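PDB 2AWP: iron Super-Oxide Dismutase from Plasmodium knowlesi, which probably catalyses the dismutation of superoxide radicals to hydrogen peroxide and molecular oxygen, using an iron ion as cofactor. Local coordinates for residues A[7-12]-A[77-82]; A[40-45]-A[62-67]; A[114-119]-A[171-176]; A[123-128]-A[143-148]. One frame throughout, in Å; residues are numbered along the deposited sequence.

Contact 1: residues A[7-12]-A[77-82]; sequences KLKYAL and YWDSMG
Leu8 lies opposite Trp78, and Tyr10 opposite Gly82, where the irregular segment 7-12 runs past the last turn of helix 62-79 and the loop leaving it; the CA atoms of Leu8 and Trp78 are 6.6 Å apart. Methyl CD2 of Leu8 sits over one face of the indole in a CH-pi contact, 3.6 Å from the centroid of the five-membered ring. The other face of the indole is met by Tyr77. Tyr10 has CG between its backbone N and carbonyl carbon (chi1 41°), which sends the ring across to the helix end, where OH donates to Trp78 O at 2.6 Å. Met81 N reaches the same oxygen from the opposite face of its carbonyl plane, so two donors grip it. This is where the N-terminal arm of the alpha-hairpin domain meets the second hairpin helix: Trp78 packs edge-to-face on His27, a probable iron ligand, and its NE1 is hydrogen-bonded to His32. Toward solvent, Lys9 bends at its last torsion (chi4 69°) and forms a salt bridge, weak as a hydrogen bond, from NZ to Asp79 OD2 at 3.1 Å. Two waters donate to Asp79 OD1, one also donating to Lys7 O, the other accepting from Lys9 N.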
loop_
_atom_site.group_PDB
_atom_site.type_symbol
_atom_site.label_atom_id
_atom_site.label_comp_id
_atom_site.label_asym_id
_atom_site.label_seq_id
_atom_site.Cartn_x
_atom_site.Cartn_y
_atom_site.Cartn_z
ATOM N N LYS A 7 -22.315 -9.893 3.857
ATOM C CA LYS A 7 -22.992 -8.741 3.261
ATOM C C LYS A 7 -22.664 -7.437 3.981
ATOM O O LYS A 7 -22.471 -7.405 5.207
ATOM C CB LYS A 7 -24.519 -8.961 3.272
ATOM C CG LYS A 7 -25.010 -10.041 2.313
ATOM C CD LYS A 7 -24.846 -9.560 0.879
ATOM C CE LYS A 7 -25.531 -10.475 -0.120
ATOM N NZ LYS A 7 -25.902 -9.733 -1.372
ATOM N N LEU A 8 -22.609 -6.364 3.199
ATOM C CA LEU A 8 -22.734 -5.001 3.726
ATOM C C LEU A 8 -24.100 -4.816 4.380
ATOM O O LEU A 8 -25.107 -5.343 3.899
ATOM C CB LEU A 8 -22.581 -3.970 2.606
ATOM C CG LEU A 8 -21.287 -3.853 1.784
ATOM C CD1 LEU A 8 -21.447 -2.779 0.755
ATOM C CD2 LEU A 8 -20.040 -3.544 2.626
ATOM N N LYS A 9 -24.138 -4.009 5.439
ATOM C CA LYS A 9 -25.372 -3.772 6.170
ATOM C C LYS A 9 -26.185 -2.603 5.615
ATOM O O LYS A 9 -27.124 -2.117 6.263
ATOM C CB LYS A 9 -25.029 -3.574 7.654
ATOM C CG LYS A 9 -24.470 -4.890 8.266
ATOM C CD LYS A 9 -23.987 -4.699 9.694
ATOM C CE LYS A 9 -23.863 -6.062 10.364
ATOM N NZ LYS A 9 -22.756 -6.836 9.766
ATOM N N TYR A 10 -25.783 -2.143 4.436
ATOM C CA TYR A 10 -26.315 -0.957 3.797
ATOM C C TYR A 10 -26.015 -1.030 2.295
ATOM O O TYR A 10 -25.205 -1.857 1.820
ATOM C CB TYR A 10 -25.699 0.343 4.393
ATOM C CG TYR A 10 -24.201 0.274 4.667
ATOM C CD1 TYR A 10 -23.262 0.320 3.613
ATOM C CD2 TYR A 10 -23.720 0.132 5.970
ATOM C CE1 TYR A 10 -21.886 0.233 3.857
ATOM C CE2 TYR A 10 -22.350 0.043 6.227
ATOM C CZ TYR A 10 -21.437 0.109 5.161
ATOM O OH TYR A 10 -20.095 0.032 5.396
ATOM N N ALA A 11 -26.665 -0.141 1.559
ATOM C CA ALA A 11 -26.522 -0.065 0.116
ATOM C C ALA A 11 -25.130 0.460 -0.287
ATOM O O ALA A 11 -24.437 1.148 0.493
ATOM C CB ALA A 11 -27.634 0.820 -0.477
ATOM N N LEU A 12 -24.748 0.125 -1.515
ATOM C CA LEU A 12 -23.451 0.444 -2.076
ATOM C C LEU A 12 -23.223 1.944 -2.152
ATOM O O LEU A 12 -22.094 2.395 -2.109
ATOM C CB LEU A 12 -23.356 -0.187 -3.479
ATOM C CG LEU A 12 -22.027 -0.699 -3.985
ATOM C CD1 LEU A 12 -21.534 -1.857 -3.133
ATOM C CD2 LEU A 12 -22.212 -1.131 -5.419
ATOM N N TYR A 77 -14.242 -3.073 8.989
ATOM C CA TYR A 77 -14.260 -1.757 8.379
ATOM C C TYR A 77 -15.660 -1.336 7.895
ATOM O O TYR A 77 -16.126 -0.242 8.218
ATOM C CB TYR A 77 -13.248 -1.729 7.236
ATOM C CG TYR A 77 -13.207 -0.480 6.370
ATOM C CD1 TYR A 77 -12.811 0.755 6.897
ATOM C CD2 TYR A 77 -13.525 -0.551 5.005
ATOM C CE1 TYR A 77 -12.760 1.899 6.093
ATOM C CE2 TYR A 77 -13.473 0.586 4.182
ATOM C CZ TYR A 77 -13.072 1.807 4.730
ATOM O OH TYR A 77 -12.994 2.944 3.932
ATOM N N TRP A 78 -16.327 -2.209 7.150
ATOM C CA TRP A 78 -17.678 -1.916 6.650
ATOM C C TRP A 78 -18.664 -1.701 7.811
ATOM O O TRP A 78 -19.454 -0.759 7.776
ATOM C CB TRP A 78 -18.175 -3.041 5.706
ATOM C CG TRP A 78 -17.297 -3.200 4.474
ATOM C CD1 TRP A 78 -16.720 -4.338 4.024
ATOM C CD2 TRP A 78 -16.885 -2.159 3.577
ATOM N NE1 TRP A 78 -15.964 -4.081 2.899
ATOM C CE2 TRP A 78 -16.054 -2.748 2.608
ATOM C CE3 TRP A 78 -17.138 -0.776 3.508
ATOM C CZ2 TRP A 78 -15.464 -2.002 1.572
ATOM C CZ3 TRP A 78 -16.574 -0.040 2.470
ATOM C CH2 TRP A 78 -15.734 -0.653 1.527
ATOM N N ASP A 79 -18.605 -2.597 8.806
ATOM C CA ASP A 79 -19.437 -2.534 10.017
ATOM C C ASP A 79 -19.134 -1.346 10.923
ATOM O O ASP A 79 -20.009 -0.896 11.697
ATOM C CB ASP A 79 -19.364 -3.854 10.793
ATOM C CG ASP A 79 -19.875 -5.018 9.985
ATOM O OD1 ASP A 79 -20.359 -4.789 8.842
ATOM O OD2 ASP A 79 -19.777 -6.167 10.487
ATOM N N SER A 80 -17.912 -0.818 10.799
ATOM C CA SER A 80 -17.499 0.406 11.508
ATOM C C SER A 80 -18.083 1.690 10.928
ATOM O O SER A 80 -17.846 2.785 11.466
ATOM C CB SER A 80 -15.961 0.546 11.511
ATOM O OG SER A 80 -15.363 -0.416 12.364
ATOM N N MET A 81 -18.823 1.565 9.826
ATOM C CA MET A 81 -19.434 2.707 9.152
ATOM C C MET A 81 -20.910 2.471 8.921
ATOM O O MET A 81 -21.390 1.380 9.139
ATOM C CB MET A 81 -18.773 2.943 7.783
ATOM C CG MET A 81 -17.343 3.382 7.906
ATOM S SD MET A 81 -16.600 3.701 6.312
ATOM C CE MET A 81 -16.553 2.052 5.597
ATOM N N GLY A 82 -21.613 3.485 8.425
ATOM C CA GLY A 82 -23.014 3.325 8.067
ATOM C C GLY A 82 -23.690 4.607 7.659
ATOM O O GLY A 82 -23.167 5.702 7.920
HETATM O O HOH W 1 -20.289 -6.541 6.667
HETATM O O HOH W 2 -21.549 -3.300 6.836
#

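Contact 2: residues A[40-45]-A[62-67]; sequences NGLIKD and GAIFNN
The alpha-hairpin domain of iron/manganese superoxide dismutases pairs two long helices, and Leu42 and Ile64 touch where the end of helix 21-43 meets the first turns of helix 62-79. Their CA atoms, 6.4 Å apart, are the nearest across the two segments. Leu42 takes part in three of the four residue pairs. Its CG stands anti to the carbonyl carbon (chi1 -71°), and from there branch CD1 reaches the neighbouring helix, with Ala63 CB 3.8 Å from Leu42 CD1 and Asn67 ND2 at 3.6 Å from the same carbon. Closer to its own backbone, Leu42 CB lies 3.9 Å from Ile64 CG1. Ile64 thus uses two branches, since its CG2 meets CG2 of Ile43 at 4.1 Å, the two side chains approaching at a slant. Phe48 and Ile56 touch both isoleucines, so the residues linking the two helices extend this apolar patch.

The polar group beside the leucine is tied back to its own helix. Asn67 ND2 donates to Ala63 O at 2.8 Å, coming from above the carbonyl plane, while Asn67 N reaches that oxygen from the other face. Both bonds span one helical turn, and together they hold the amide beside Leu42 CD1, the side chains of Leu42 and Asn67 crossing at about a right angle. No hydrogen bond joins the two segments, and the union of the helices here therefore rests on van der Waals packing of aliphatic branches, with one bond from the buried amide nitrogen going to a carbonyl of its own helix.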
loop_
_atom_site.group_PDB
_atom_site.type_symbol
_atom_site.label_atom_id
_atom_site.label_comp_id
_atom_site.label_asym_id
_atom_site.label_seq_id
_atom_site.Cartn_x
_atom_site.Cartn_y
_atom_site.Cartn_z
ATOM N N ASN A 40 -10.143 -19.109 -0.019
ATOM C CA ASN A 40 -10.774 -20.419 -0.268
ATOM C C ASN A 40 -9.900 -21.320 -1.140
ATOM O O ASN A 40 -9.798 -22.510 -0.885
ATOM C CB ASN A 40 -12.203 -20.243 -0.844
ATOM C CG ASN A 40 -13.213 -19.900 0.231
ATOM O OD1 ASN A 40 -13.223 -20.518 1.300
ATOM N ND2 ASN A 40 -14.052 -18.911 -0.029
ATOM N N GLY A 41 -9.244 -20.736 -2.140
ATOM C CA GLY A 41 -8.279 -21.461 -2.976
ATOM C C GLY A 41 -7.072 -21.941 -2.185
ATOM O O GLY A 41 -6.637 -23.079 -2.314
ATOM N N LEU A 42 -6.561 -21.077 -1.325
ATOM C CA LEU A 42 -5.364 -21.366 -0.561
ATOM C C LEU A 42 -5.527 -22.408 0.544
ATOM O O LEU A 42 -4.560 -23.137 0.855
ATOM C CB LEU A 42 -4.854 -20.074 0.077
ATOM C CG LEU A 42 -4.243 -19.025 -0.838
ATOM C CD1 LEU A 42 -3.859 -17.818 0.005
ATOM C CD2 LEU A 42 -3.051 -19.581 -1.613
ATOM N N ILE A 43 -6.718 -22.470 1.148
ATOM C CA ILE A 43 -6.921 -23.337 2.329
ATOM C C ILE A 43 -7.296 -24.791 2.007
ATOM O O ILE A 43 -7.190 -25.674 2.861
ATOM C CB ILE A 43 -7.840 -22.708 3.414
ATOM C CG1 ILE A 43 -9.300 -22.606 2.945
ATOM C CG2 ILE A 43 -7.222 -21.381 3.902
ATOM C CD1 ILE A 43 -10.262 -21.939 3.946
ATOM N N LYS A 44 -7.690 -25.027 0.765
ATOM C CA LYS A 44 -7.869 -26.387 0.242
ATOM C C LYS A 44 -6.598 -27.239 0.501
ATOM O O LYS A 44 -5.463 -26.784 0.266
ATOM C CB LYS A 44 -8.273 -26.302 -1.243
ATOM C CG LYS A 44 -8.014 -27.546 -2.095
ATOM C CD LYS A 44 -9.222 -28.479 -2.268
ATOM C CE LYS A 44 -9.962 -28.207 -3.584
ATOM N NZ LYS A 44 -11.092 -29.163 -3.851
ATOM N N ASP A 45 -6.804 -28.445 1.043
ATOM C CA ASP A 45 -5.748 -29.436 1.284
ATOM C C ASP A 45 -4.797 -28.995 2.381
ATOM O O ASP A 45 -3.627 -29.393 2.414
ATOM C CB ASP A 45 -4.965 -29.762 -0.000
ATOM C CG ASP A 45 -5.852 -30.263 -1.124
ATOM O OD1 ASP A 45 -6.689 -31.157 -0.878
ATOM O OD2 ASP A 45 -5.706 -29.769 -2.266
ATOM N N GLY A 62 2.023 -15.865 6.127
ATOM C CA GLY A 62 2.153 -15.838 4.669
ATOM C C GLY A 62 0.872 -15.414 3.956
ATOM O O GLY A 62 0.096 -14.614 4.488
ATOM N N ALA A 63 0.649 -15.943 2.754
ATOM C CA ALA A 63 -0.511 -15.593 1.952
ATOM C C ALA A 63 -1.859 -15.907 2.593
ATOM O O ALA A 63 -2.827 -15.149 2.407
ATOM C CB ALA A 63 -0.428 -16.220 0.539
ATOM N N ILE A 64 -1.928 -17.024 3.321
ATOM C CA ILE A 64 -3.174 -17.430 4.016
ATOM C C ILE A 64 -3.546 -16.372 5.038
ATOM O O ILE A 64 -4.669 -15.897 5.056
ATOM C CB ILE A 64 -3.091 -18.862 4.669
ATOM C CG1 ILE A 64 -3.069 -19.947 3.594
ATOM C CG2 ILE A 64 -4.312 -19.120 5.598
ATOM C CD1 ILE A 64 -2.580 -21.336 4.180
ATOM N N PHE A 65 -2.567 -15.954 5.832
ATOM C CA PHE A 65 -2.813 -14.899 6.803
ATOM C C PHE A 65 -3.241 -13.614 6.118
ATOM O O PHE A 65 -4.247 -12.993 6.504
ATOM C CB PHE A 65 -1.606 -14.631 7.707
ATOM C CG PHE A 65 -1.805 -13.435 8.609
ATOM C CD1 PHE A 65 -2.538 -13.561 9.794
ATOM C CD2 PHE A 65 -1.326 -12.175 8.232
ATOM C CE1 PHE A 65 -2.764 -12.452 10.599
ATOM C CE2 PHE A 65 -1.528 -11.058 9.039
ATOM C CZ PHE A 65 -2.240 -11.189 10.215
ATOM N N ASN A 66 -2.482 -13.213 5.102
ATOM C CA ASN A 66 -2.754 -11.952 4.423
ATOM C C ASN A 66 -4.207 -11.902 3.935
ATOM O O ASN A 66 -4.920 -10.934 4.199
ATOM C CB ASN A 66 -1.784 -11.744 3.256
ATOM C CG ASN A 66 -0.370 -11.385 3.719
ATOM O OD1 ASN A 66 -0.138 -10.976 4.863
ATOM N ND2 ASN A 66 0.575 -11.536 2.820
ATOM N N ASN A 67 -4.647 -12.967 3.254
ATOM C CA ASN A 67 -6.020 -13.033 2.779
ATOM C C ASN A 67 -7.063 -13.139 3.889
ATOM O O ASN A 67 -8.011 -12.370 3.899
ATOM C CB ASN A 67 -6.198 -14.128 1.729
ATOM C CG ASN A 67 -5.548 -13.761 0.442
ATOM O OD1 ASN A 67 -6.116 -12.989 -0.356
ATOM N ND2 ASN A 67 -4.288 -14.226 0.259
#

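Contact 3: residues A[114-119]-A[171-176]; sequences VLCGHF and DRPSYV
Leu115 and Val176 form the apolar centre, with Leu115 CB 3.9 Å from Val176 CG2 and Leu115 CD1 4.0 Å from Val176 CG1. Next to them the thiol of Cys116 lies alongside Pro173: SG is 3.7 Å from Pro173 CA and 3.8 Å from Pro173 CG. At the polar edge, Arg172 crosses to the end of helix 104-117. Its CG is anti to the backbone N and its chain bends at chi3 (-64°), which brings the guanidinium edge-on to two backbone carbonyls. NH1 donates to Leu115 O at 2.9 Å and to His118 O at 2.7 Å, both acceptors lying near the guanidinium plane, and the second bond falls on a lone pair of His118 O. NH2 adds a weak bond to His118 O, while NE is held by Tyr164 OH; a positive charge at this helix end would probably suit the carbonyls gathered there. At the start of the other helix, Asp171 is the N-cap: OD2 accepts from Ser174 OG, and OD1 more weakly from Ser174 N. The Arg172 guanidinium thus binds backbone carbonyls at the C-terminal end of helix 104-117, joining it to helix 172-179 within the C-terminal alpha/beta domain of the iron/manganese superoxide dismutase fold.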
loop_
_atom_site.group_PDB
_atom_site.type_symbol
_atom_site.label_atom_id
_atom_site.label_comp_id
_atom_site.label_asym_id
_atom_site.label_seq_id
_atom_site.Cartn_x
_atom_site.Cartn_y
_atom_site.Cartn_z
ATOM N N VAL A 114 -2.851 9.757 13.346
ATOM C CA VAL A 114 -2.349 8.412 13.093
ATOM C C VAL A 114 -2.695 7.916 11.689
ATOM O O VAL A 114 -1.814 7.416 10.971
ATOM C CB VAL A 114 -2.825 7.408 14.174
ATOM C CG1 VAL A 114 -2.589 5.930 13.693
ATOM C CG2 VAL A 114 -2.073 7.689 15.476
ATOM N N LEU A 115 -3.976 8.011 11.326
ATOM C CA LEU A 115 -4.466 7.631 9.994
ATOM C C LEU A 115 -3.753 8.369 8.864
ATOM O O LEU A 115 -3.353 7.755 7.855
ATOM C CB LEU A 115 -6.001 7.871 9.890
ATOM C CG LEU A 115 -6.844 6.908 10.736
ATOM C CD1 LEU A 115 -8.261 7.413 10.836
ATOM C CD2 LEU A 115 -6.819 5.447 10.189
ATOM N N CYS A 116 -3.585 9.684 9.018
ATOM C CA CYS A 116 -2.867 10.469 8.027
ATOM C C CYS A 116 -1.388 10.141 7.936
ATOM O O CYS A 116 -0.791 10.273 6.861
ATOM C CB CYS A 116 -3.037 11.970 8.282
ATOM S SG CYS A 116 -4.654 12.586 7.879
ATOM N N GLY A 117 -0.798 9.733 9.058
ATOM C CA GLY A 117 0.637 9.536 9.126
ATOM C C GLY A 117 1.099 8.153 8.688
ATOM O O GLY A 117 2.281 7.949 8.490
ATOM N N HIS A 118 0.200 7.188 8.518
ATOM C CA HIS A 118 0.677 5.817 8.241
ATOM C C HIS A 118 1.341 5.688 6.867
ATOM O O HIS A 118 0.726 6.036 5.870
ATOM C CB HIS A 118 -0.430 4.763 8.368
ATOM C CG HIS A 118 0.107 3.362 8.364
ATOM N ND1 HIS A 118 0.603 2.759 9.495
ATOM C CD2 HIS A 118 0.269 2.466 7.358
ATOM C CE1 HIS A 118 1.040 1.546 9.197
ATOM N NE2 HIS A 118 0.849 1.345 7.904
ATOM N N PHE A 119 2.585 5.204 6.832
ATOM C CA PHE A 119 3.323 5.000 5.590
ATOM C C PHE A 119 3.017 3.619 4.977
ATOM O O PHE A 119 3.153 2.586 5.641
ATOM C CB PHE A 119 4.837 5.114 5.832
ATOM C CG PHE A 119 5.644 5.007 4.566
ATOM C CD1 PHE A 119 5.692 6.073 3.675
ATOM C CD2 PHE A 119 6.335 3.837 4.257
ATOM C CE1 PHE A 119 6.412 5.979 2.477
ATOM C CE2 PHE A 119 7.060 3.738 3.052
ATOM C CZ PHE A 119 7.109 4.824 2.179
ATOM N N ASP A 171 -5.036 12.603 -1.628
ATOM C CA ASP A 171 -5.457 13.474 -0.494
ATOM C C ASP A 171 -6.143 12.641 0.584
ATOM O O ASP A 171 -7.365 12.749 0.803
ATOM C CB ASP A 171 -6.359 14.602 -0.970
ATOM C CG ASP A 171 -6.598 15.662 0.091
ATOM O OD1 ASP A 171 -6.015 15.603 1.199
ATOM O OD2 ASP A 171 -7.445 16.545 -0.166
ATOM N N ARG A 172 -5.332 11.789 1.218
ATOM C CA ARG A 172 -5.774 10.950 2.323
ATOM C C ARG A 172 -6.430 11.771 3.429
ATOM O O ARG A 172 -7.424 11.321 3.979
ATOM C CB ARG A 172 -4.623 10.103 2.920
ATOM C CG ARG A 172 -5.137 9.010 3.860
ATOM C CD ARG A 172 -4.061 8.311 4.653
ATOM N NE ARG A 172 -3.132 7.573 3.816
ATOM C CZ ARG A 172 -2.029 6.990 4.269
ATOM N NH1 ARG A 172 -1.719 7.057 5.571
ATOM N NH2 ARG A 172 -1.224 6.353 3.419
ATOM N N PRO A 173 -5.849 12.934 3.806
ATOM C CA PRO A 173 -6.503 13.699 4.886
ATOM C C PRO A 173 -7.959 14.045 4.647
ATOM O O PRO A 173 -8.750 14.050 5.611
ATOM C CB PRO A 173 -5.657 14.971 4.966
ATOM C CG PRO A 173 -4.292 14.484 4.594
ATOM C CD PRO A 173 -4.572 13.571 3.418
ATOM N N SER A 174 -8.322 14.339 3.389
ATOM C CA SER A 174 -9.717 14.618 3.055
ATOM C C SER A 174 -10.578 13.389 3.198
ATOM O O SER A 174 -11.712 13.485 3.640
ATOM C CB SER A 174 -9.878 15.222 1.665
ATOM O OG SER A 174 -9.392 16.547 1.723
ATOM N N TYR A 175 -10.034 12.231 2.843
ATOM C CA TYR A 175 -10.740 10.980 3.085
ATOM C C TYR A 175 -10.987 10.743 4.577
ATOM O O TYR A 175 -12.060 10.302 4.956
ATOM C CB TYR A 175 -9.951 9.815 2.513
ATOM C CG TYR A 175 -10.256 8.433 3.100
ATOM C CD1 TYR A 175 -11.452 7.760 2.796
ATOM C CD2 TYR A 175 -9.305 7.776 3.895
ATOM C CE1 TYR A 175 -11.703 6.473 3.320
ATOM C CE2 TYR A 175 -9.545 6.517 4.421
ATOM C CZ TYR A 175 -10.744 5.862 4.123
ATOM O OH TYR A 175 -10.951 4.597 4.621
ATOM N N VAL A 176 -9.954 10.975 5.389
ATOM C CA VAL A 176 -10.034 10.781 6.858
ATOM C C VAL A 176 -11.092 11.726 7.447
ATOM O O VAL A 176 -11.935 11.307 8.248
ATOM C CB VAL A 176 -8.633 10.942 7.522
ATOM C CG1 VAL A 176 -8.709 11.001 9.082
ATOM C CG2 VAL A 176 -7.734 9.821 7.052
#

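Contact 4: residues A[123-128]-A[143-148]; sequences WGWLVL and GNPIKD
Trp125 holds CG anti to its carbonyl carbon (chi1 -56°), and this turns the indole toward Pro145, while Asn144 has CG between its backbone N and carbonyl carbon (chi1 65°), which carries the amide away from the indole. Pro145 CD sits over the indole face in a CH-pi contact, 3.6 Å from the centroid of the five-membered ring and 15° off its normal. At the benzo end, Asn144 CB comes within 3.4 Å of Trp125 CZ2. Further along the strand Val127 CG1 meets Pro145 CG at 3.7 Å, and the proline ring is thus packed against two residues of one strand face. The amide of Asn144 serves as N-cap of the short, weakly bonded helix at about 145-148: OD1 accepts from Lys147 N at 3.1 Å in a nearly straight bond and weakly from Ile146 N, while ND2 donates to Asn73 OD1. Trp125 NE1 is hydrogen-bonded to Thr139 OG1, a second tie that fixes the indole. Strand 122-129 is the middle strand of the antiparallel sheet, between 134-140 and 151-158, and the short helix packs against it in the crossing from one outer strand to the other, with helices 53-59 and 62-79 alongside.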
loop_
_atom_site.group_PDB
_atom_site.type_symbol
_atom_site.label_atom_id
_atom_site.label_comp_id
_atom_site.label_asym_id
_atom_site.label_seq_id
_atom_site.Cartn_x
_atom_site.Cartn_y
_atom_site.Cartn_z
ATOM N N TRP A 123 -3.850 0.263 8.448
ATOM C CA TRP A 123 -5.155 0.325 9.129
ATOM C C TRP A 123 -4.932 1.088 10.393
ATOM O O TRP A 123 -3.918 0.855 11.046
ATOM C CB TRP A 123 -5.644 -1.094 9.541
ATOM C CG TRP A 123 -5.968 -2.035 8.352
ATOM C CD1 TRP A 123 -5.110 -2.896 7.720
ATOM C CD2 TRP A 123 -7.243 -2.192 7.702
ATOM N NE1 TRP A 123 -5.769 -3.575 6.712
ATOM C CE2 TRP A 123 -7.072 -3.145 6.668
ATOM C CE3 TRP A 123 -8.509 -1.643 7.909
ATOM C CZ2 TRP A 123 -8.102 -3.538 5.858
ATOM C CZ3 TRP A 123 -9.554 -2.024 7.055
ATOM C CH2 TRP A 123 -9.346 -2.952 6.060
ATOM N N GLY A 124 -5.851 1.992 10.725
ATOM C CA GLY A 124 -5.869 2.627 12.049
ATOM C C GLY A 124 -6.946 1.954 12.895
ATOM O O GLY A 124 -7.997 1.570 12.376
ATOM N N TRP A 125 -6.690 1.789 14.192
ATOM C CA TRP A 125 -7.642 1.095 15.061
ATOM C C TRP A 125 -7.952 1.898 16.333
ATOM O O TRP A 125 -7.085 2.572 16.874
ATOM C CB TRP A 125 -7.089 -0.270 15.491
ATOM C CG TRP A 125 -6.717 -1.153 14.374
ATOM C CD1 TRP A 125 -5.514 -1.184 13.721
ATOM C CD2 TRP A 125 -7.546 -2.137 13.749
ATOM N NE1 TRP A 125 -5.544 -2.123 12.743
ATOM C CE2 TRP A 125 -6.777 -2.732 12.733
ATOM C CE3 TRP A 125 -8.858 -2.596 13.971
ATOM C CZ2 TRP A 125 -7.269 -3.764 11.914
ATOM C CZ3 TRP A 125 -9.364 -3.626 13.136
ATOM C CH2 TRP A 125 -8.562 -4.196 12.129
ATOM N N LEU A 126 -9.211 1.825 16.778
ATOM C CA LEU A 126 -9.524 2.100 18.159
ATOM C C LEU A 126 -9.626 0.726 18.790
ATOM O O LEU A 126 -10.328 -0.150 18.259
ATOM C CB LEU A 126 -10.848 2.864 18.320
ATOM C CG LEU A 126 -11.279 3.084 19.778
ATOM C CD1 LEU A 126 -10.277 3.959 20.527
ATOM C CD2 LEU A 126 -12.703 3.680 19.791
ATOM N N VAL A 127 -8.903 0.531 19.897
ATOM C CA VAL A 127 -8.879 -0.781 20.565
ATOM C C VAL A 127 -9.038 -0.617 22.075
ATOM O O VAL A 127 -8.654 0.405 22.633
ATOM C CB VAL A 127 -7.598 -1.654 20.257
ATOM C CG1 VAL A 127 -7.094 -1.494 18.797
ATOM C CG2 VAL A 127 -6.482 -1.383 21.229
ATOM N N LEU A 128 -9.645 -1.616 22.708
ATOM C CA LEU A 128 -9.554 -1.729 24.151
ATOM C C LEU A 128 -8.311 -2.558 24.431
ATOM O O LEU A 128 -8.267 -3.733 24.126
ATOM C CB LEU A 128 -10.796 -2.401 24.740
ATOM C CG LEU A 128 -10.906 -2.380 26.272
ATOM C CD1 LEU A 128 -11.265 -0.965 26.780
ATOM C CD2 LEU A 128 -11.916 -3.466 26.787
ATOM N N GLY A 143 -2.189 -6.657 8.926
ATOM C CA GLY A 143 -2.048 -6.841 10.368
ATOM C C GLY A 143 -3.241 -6.341 11.153
ATOM O O GLY A 143 -3.904 -5.391 10.750
ATOM N N ASN A 144 -3.524 -6.988 12.279
ATOM C CA ASN A 144 -4.528 -6.424 13.184
ATOM C C ASN A 144 -4.240 -6.727 14.656
ATOM O O ASN A 144 -3.398 -7.590 14.970
ATOM C CB ASN A 144 -5.956 -6.797 12.756
ATOM C CG ASN A 144 -6.237 -8.296 12.848
ATOM O OD1 ASN A 144 -5.954 -8.943 13.869
ATOM N ND2 ASN A 144 -6.824 -8.840 11.796
ATOM N N PRO A 145 -4.883 -5.987 15.555
ATOM C CA PRO A 145 -4.640 -6.184 16.998
ATOM C C PRO A 145 -4.975 -7.589 17.584
ATOM O O PRO A 145 -4.444 -7.941 18.619
ATOM C CB PRO A 145 -5.498 -5.076 17.656
ATOM C CG PRO A 145 -5.641 -4.011 16.544
ATOM C CD PRO A 145 -5.813 -4.869 15.304
ATOM N N ILE A 146 -5.877 -8.350 16.961
ATOM C CA ILE A 146 -6.182 -9.713 17.419
ATOM C C ILE A 146 -4.968 -10.613 17.203
ATOM O O ILE A 146 -4.524 -11.312 18.132
ATOM C CB ILE A 146 -7.443 -10.286 16.742
ATOM C CG1 ILE A 146 -8.672 -9.458 17.149
ATOM C CG2 ILE A 146 -7.650 -11.789 17.094
ATOM C CD1 ILE A 146 -9.933 -9.810 16.391
ATOM N N LYS A 147 -4.418 -10.578 15.986
ATOM C CA LYS A 147 -3.191 -11.295 15.685
ATOM C C LYS A 147 -2.074 -10.822 16.585
ATOM O O LYS A 147 -1.394 -11.642 17.188
ATOM C CB LYS A 147 -2.793 -11.161 14.208
ATOM C CG LYS A 147 -1.586 -11.981 13.824
ATOM C CD LYS A 147 -1.832 -13.457 14.084
ATOM C CE LYS A 147 -0.673 -14.326 13.684
ATOM N NZ LYS A 147 -1.156 -15.416 12.771
ATOM N N ASP A 148 -1.893 -9.513 16.703
ATOM C CA ASP A 148 -0.820 -8.969 17.546
ATOM C C ASP A 148 -1.066 -9.171 19.045
ATOM O O ASP A 148 -0.149 -8.989 19.842
ATOM C CB ASP A 148 -0.643 -7.464 17.278
ATOM C CG ASP A 148 -0.255 -7.149 15.820
ATOM O OD1 ASP A 148 0.158 -8.065 15.057
ATOM O OD2 ASP A 148 -0.339 -5.958 15.445
#

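Overall arrangement
From the N terminus, contact 1 joins the arm at 7-12 to the end of helix 62-79, closing a long, mostly helical loop, and contact 2 is nested inside it, pairing the two hairpin helices about 25 Å away between centres. The chain then enters the C-terminal domain, where contact 3 links helices 104-117 and 172-179 and encloses contact 4, which ties the middle strand to helix 145-148. The two nested pairs follow in series and meet across the domain boundary: Tyr77 OH lies 2.7 Å from Tyr175 OH, a probable hydrogen bond, Tyr77 packs on Trp123, and Phe65 on Lys147. Within the second domain, Leu115 rests on Gly124, bringing contacts 3 and 4 together.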